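Local coordinates for endoglucanase E-5 (Thermobifida fusca, PDB 2CKS), which hydrolyses internal beta-1,4-glucosidic linkages in cellulose, lichenin and cereal beta-D-glucans through its family 5 TIM-barrel catalytic domain, at residues N216-A221 / V227-F232. Sequence-based numbering, arbitrary orientation.
Sequences NALREA and VFVTEF
In the eight-stranded TIM barrel of this family 5 catalytic domain, Leu218 of helix 212-224 packs on Val227 and Val229 of strand 227-233, and Ala221 on Val227; with strand 199-206, this helix and strand form a beta-alpha-beta unit. The helix and strand segments run roughly antiparallel, at 141°, with their axes 9.9 Å apart at closest. The two methyls of Val227 each take one helix residue: CG2 meets CB of Ala221 at 3.7 Å, and CG1 meets CD1 of Leu218. With CG1 anti to its own backbone N (chi1 174°), the valine spreads both branches against the helix. A small alanine suits the end nearest the connecting turn, where the CA atoms of Ala221 and Val227 come within 7.1 Å. One turn earlier, leucine is long enough to span the wider gap. It also touches Leu254 and Met255 of helix 245-258 and Phe203 of strand 199-206, apolar neighbours that suit a buried leucine. Beyond Val229, near the C-terminal end of the strand, lies Glu231, probably the catalytic nucleophile, as in other family 5 enzymes; its OE1 binds a zinc ion and its OE2 forms a salt bridge with Arg61. The helix contact reaches as far as Val229, whose CG2 lies 4.3 Å from CD1 of Leu218.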
ATOM      1  N   ASN A 216      -1.562 -16.705 -10.256  1.00  9.14           N
ATOM      2  CA  ASN A 216      -2.686 -17.595  -9.969  1.00  9.26           C
ATOM      3  C   ASN A 216      -3.283 -17.380  -8.577  1.00  8.62           C
ATOM      4  O   ASN A 216      -4.508 -17.380  -8.418  1.00  8.63           O
ATOM      5  CB  ASN A 216      -2.275 -19.067 -10.134  1.00  9.54           C
ATOM      6  CG  ASN A 216      -2.070 -19.466 -11.597  1.00 12.12           C
ATOM      7  OD1 ASN A 216      -2.516 -18.785 -12.502  1.00 15.40           O
ATOM      8  ND2 ASN A 216      -1.388 -20.579 -11.816  1.00 15.13           N
ATOM      9  N   ALA A 217      -2.424 -17.190  -7.579  1.00  8.18           N
ATOM     10  CA  ALA A 217      -2.875 -16.960  -6.208  1.00  7.66           C
ATOM     11  C   ALA A 217      -3.660 -15.663  -6.090  1.00  7.54           C
ATOM     12  O   ALA A 217      -4.622 -15.591  -5.338  1.00  7.27           O
ATOM     13  CB  ALA A 217      -1.695 -16.958  -5.246  1.00  7.84           C
ATOM     14  N   LEU A 218      -3.245 -14.634  -6.820  1.00  7.45           N
ATOM     15  CA  LEU A 218      -3.968 -13.369  -6.820  1.00  8.24           C
ATOM     16  C   LEU A 218      -5.364 -13.530  -7.436  1.00  8.68           C
ATOM     17  O   LEU A 218      -6.346 -13.021  -6.899  1.00  9.06           O
ATOM     18  CB  LEU A 218      -3.160 -12.304  -7.557  1.00  7.52           C
ATOM     19  CG  LEU A 218      -3.783 -10.914  -7.653  1.00  7.40           C
ATOM     20  CD1 LEU A 218      -4.106 -10.361  -6.272  1.00  6.91           C
ATOM     21  CD2 LEU A 218      -2.832 -10.003  -8.387  1.00  7.85           C
ATOM     22  N   ARG A 219      -5.442 -14.244  -8.555  0.60  9.56           N
ATOM     23  CA  ARG A 219      -6.725 -14.571  -9.179  0.60 10.28           C
ATOM     24  C   ARG A 219      -7.622 -15.345  -8.210  0.60  9.99           C
ATOM     25  O   ARG A 219      -8.795 -15.013  -8.026  0.60  9.95           O
ATOM     26  CB  ARG A 219      -6.506 -15.414 -10.442  0.60 10.91           C
ATOM     27  CG  ARG A 219      -6.960 -14.761 -11.716  0.60 12.59           C
ATOM     28  CD  ARG A 219      -6.960 -15.679 -12.935  0.60 13.42           C
ATOM     29  NE  ARG A 219      -5.830 -15.431 -13.844  0.60 13.68           N
ATOM     30  CZ  ARG A 219      -4.734 -16.178 -13.936  0.60 14.35           C
ATOM     31  NH1 ARG A 219      -4.578 -17.249 -13.183  0.60 15.46           N
ATOM     32  NH2 ARG A 219      -3.774 -15.855 -14.797  0.60 16.38           N
ATOM     33  N   GLU A 220      -7.048 -16.365  -7.581  1.00  9.87           N
ATOM     34  CA  GLU A 220      -7.762 -17.195  -6.618  1.00  9.84           C
ATOM     35  C   GLU A 220      -8.307 -16.368  -5.449  1.00  9.41           C
ATOM     36  O   GLU A 220      -9.465 -16.491  -5.081  1.00  9.26           O
ATOM     37  CB  GLU A 220      -6.827 -18.289  -6.098  1.00  9.96           C
ATOM     38  CG  GLU A 220      -7.476 -19.269  -5.144  1.00 12.29           C
ATOM     39  CD  GLU A 220      -6.508 -20.286  -4.570  1.00 16.40           C
ATOM     40  OE1 GLU A 220      -5.286 -20.219  -4.869  1.00 19.88           O
ATOM     41  OE2 GLU A 220      -6.979 -21.163  -3.810  1.00 19.82           O
ATOM     42  N   ALA A 221      -7.470 -15.501  -4.895  1.00  8.35           N
ATOM     43  CA  ALA A 221      -7.852 -14.711  -3.735  1.00  8.24           C
ATOM     44  C   ALA A 221      -9.007 -13.788  -4.077  1.00  8.38           C
ATOM     45  O   ALA A 221      -9.917 -13.603  -3.270  1.00  8.64           O
ATOM     46  CB  ALA A 221      -6.660 -13.898  -3.254  1.00  7.56           C
ATOM     47  N   VAL A 227      -8.933  -7.881  -2.259  1.00  7.12           N
ATOM     48  CA  VAL A 227      -7.480  -7.799  -2.246  1.00  6.80           C
ATOM     49  C   VAL A 227      -7.060  -6.400  -2.698  1.00  6.43           C
ATOM     50  O   VAL A 227      -7.651  -5.836  -3.618  1.00  6.03           O
ATOM     51  CB  VAL A 227      -6.849  -8.849  -3.186  1.00  7.48           C
ATOM     52  CG1 VAL A 227      -5.348  -8.652  -3.286  1.00  8.04           C
ATOM     53  CG2 VAL A 227      -7.165 -10.247  -2.712  1.00  8.57           C
ATOM     54  N   PHE A 228      -6.058  -5.838  -2.034  1.00  5.06           N
ATOM     55  CA  PHE A 228      -5.396  -4.637  -2.519  1.00  5.20           C
ATOM     56  C   PHE A 228      -3.910  -4.923  -2.635  1.00  5.04           C
ATOM     57  O   PHE A 228      -3.288  -5.422  -1.700  1.00  5.32           O
ATOM     58  CB  PHE A 228      -5.629  -3.449  -1.583  1.00  4.97           C
ATOM     59  CG  PHE A 228      -5.364  -2.123  -2.243  1.00  5.04           C
ATOM     60  CD1 PHE A 228      -6.417  -1.320  -2.678  1.00  6.05           C
ATOM     61  CD2 PHE A 228      -4.066  -1.690  -2.461  1.00  5.19           C
ATOM     62  CE1 PHE A 228      -6.163  -0.115  -3.324  1.00  5.79           C
ATOM     63  CE2 PHE A 228      -3.815  -0.475  -3.110  1.00  4.41           C
ATOM     64  CZ  PHE A 228      -4.870   0.303  -3.532  1.00  6.33           C
ATOM     65  N   VAL A 229      -3.334  -4.606  -3.787  1.00  4.55           N
ATOM     66  CA  VAL A 229      -1.916  -4.807  -3.984  1.00  4.57           C
ATOM     67  C   VAL A 229      -1.186  -3.554  -3.480  1.00  4.84           C
ATOM     68  O   VAL A 229      -0.940  -2.621  -4.227  1.00  4.89           O
ATOM     69  CB  VAL A 229      -1.601  -5.160  -5.451  1.00  4.76           C
ATOM     70  CG1 VAL A 229      -0.104  -5.177  -5.702  1.00  4.91           C
ATOM     71  CG2 VAL A 229      -2.217  -6.522  -5.780  1.00  5.31           C
ATOM     72  N   THR A 230      -0.860  -3.535  -2.190  1.00  4.92           N
ATOM     73  CA  THR A 230      -0.277  -2.335  -1.581  1.00  5.53           C
ATOM     74  C   THR A 230       1.198  -2.136  -1.921  1.00  5.53           C
ATOM     75  O   THR A 230       1.746  -1.070  -1.672  1.00  5.50           O
ATOM     76  CB  THR A 230      -0.460  -2.325  -0.055  1.00  5.47           C
ATOM     77  OG1 THR A 230       0.013  -3.548   0.504  1.00  7.09           O
ATOM     78  CG2 THR A 230      -1.922  -2.272   0.337  1.00  6.56           C
ATOM     79  N   GLU A 231       1.833  -3.143  -2.506  1.00  5.74           N
ATOM     80  CA  GLU A 231       3.225  -3.014  -2.899  1.00  6.08           C
ATOM     81  C   GLU A 231       3.534  -3.992  -4.014  1.00  5.91           C
ATOM     82  O   GLU A 231       3.334  -5.187  -3.858  1.00  6.80           O
ATOM     83  CB  GLU A 231       4.115  -3.295  -1.697  1.00  6.52           C
ATOM     84  CG  GLU A 231       5.541  -2.837  -1.863  1.00  8.21           C
ATOM     85  CD  GLU A 231       6.367  -3.157  -0.641  1.00 10.31           C
ATOM     86  OE1 GLU A 231       7.328  -3.945  -0.771  1.00 13.51           O
ATOM     87  OE2 GLU A 231       6.047  -2.624   0.442  1.00  8.49           O
ATOM     88  N   PHE A 232       4.018  -3.487  -5.143  1.00  5.71           N
ATOM     89  CA  PHE A 232       4.548  -4.373  -6.178  1.00  5.59           C
ATOM     90  C   PHE A 232       5.653  -3.716  -6.966  1.00  6.04           C
ATOM     91  O   PHE A 232       5.794  -2.497  -6.981  1.00  6.01           O
ATOM     92  CB  PHE A 232       3.456  -4.870  -7.137  1.00  5.38           C
ATOM     93  CG  PHE A 232       3.082  -3.879  -8.208  1.00  5.64           C
ATOM     94  CD1 PHE A 232       2.191  -2.867  -7.942  1.00  6.98           C
ATOM     95  CD2 PHE A 232       3.619  -3.969  -9.483  1.00  6.15           C
ATOM     96  CE1 PHE A 232       1.835  -1.962  -8.908  1.00  6.73           C
ATOM     97  CE2 PHE A 232       3.271  -3.038 -10.469  1.00  5.84           C
ATOM     98  CZ  PHE A 232       2.370  -2.032 -10.169  1.00  6.29           C
TER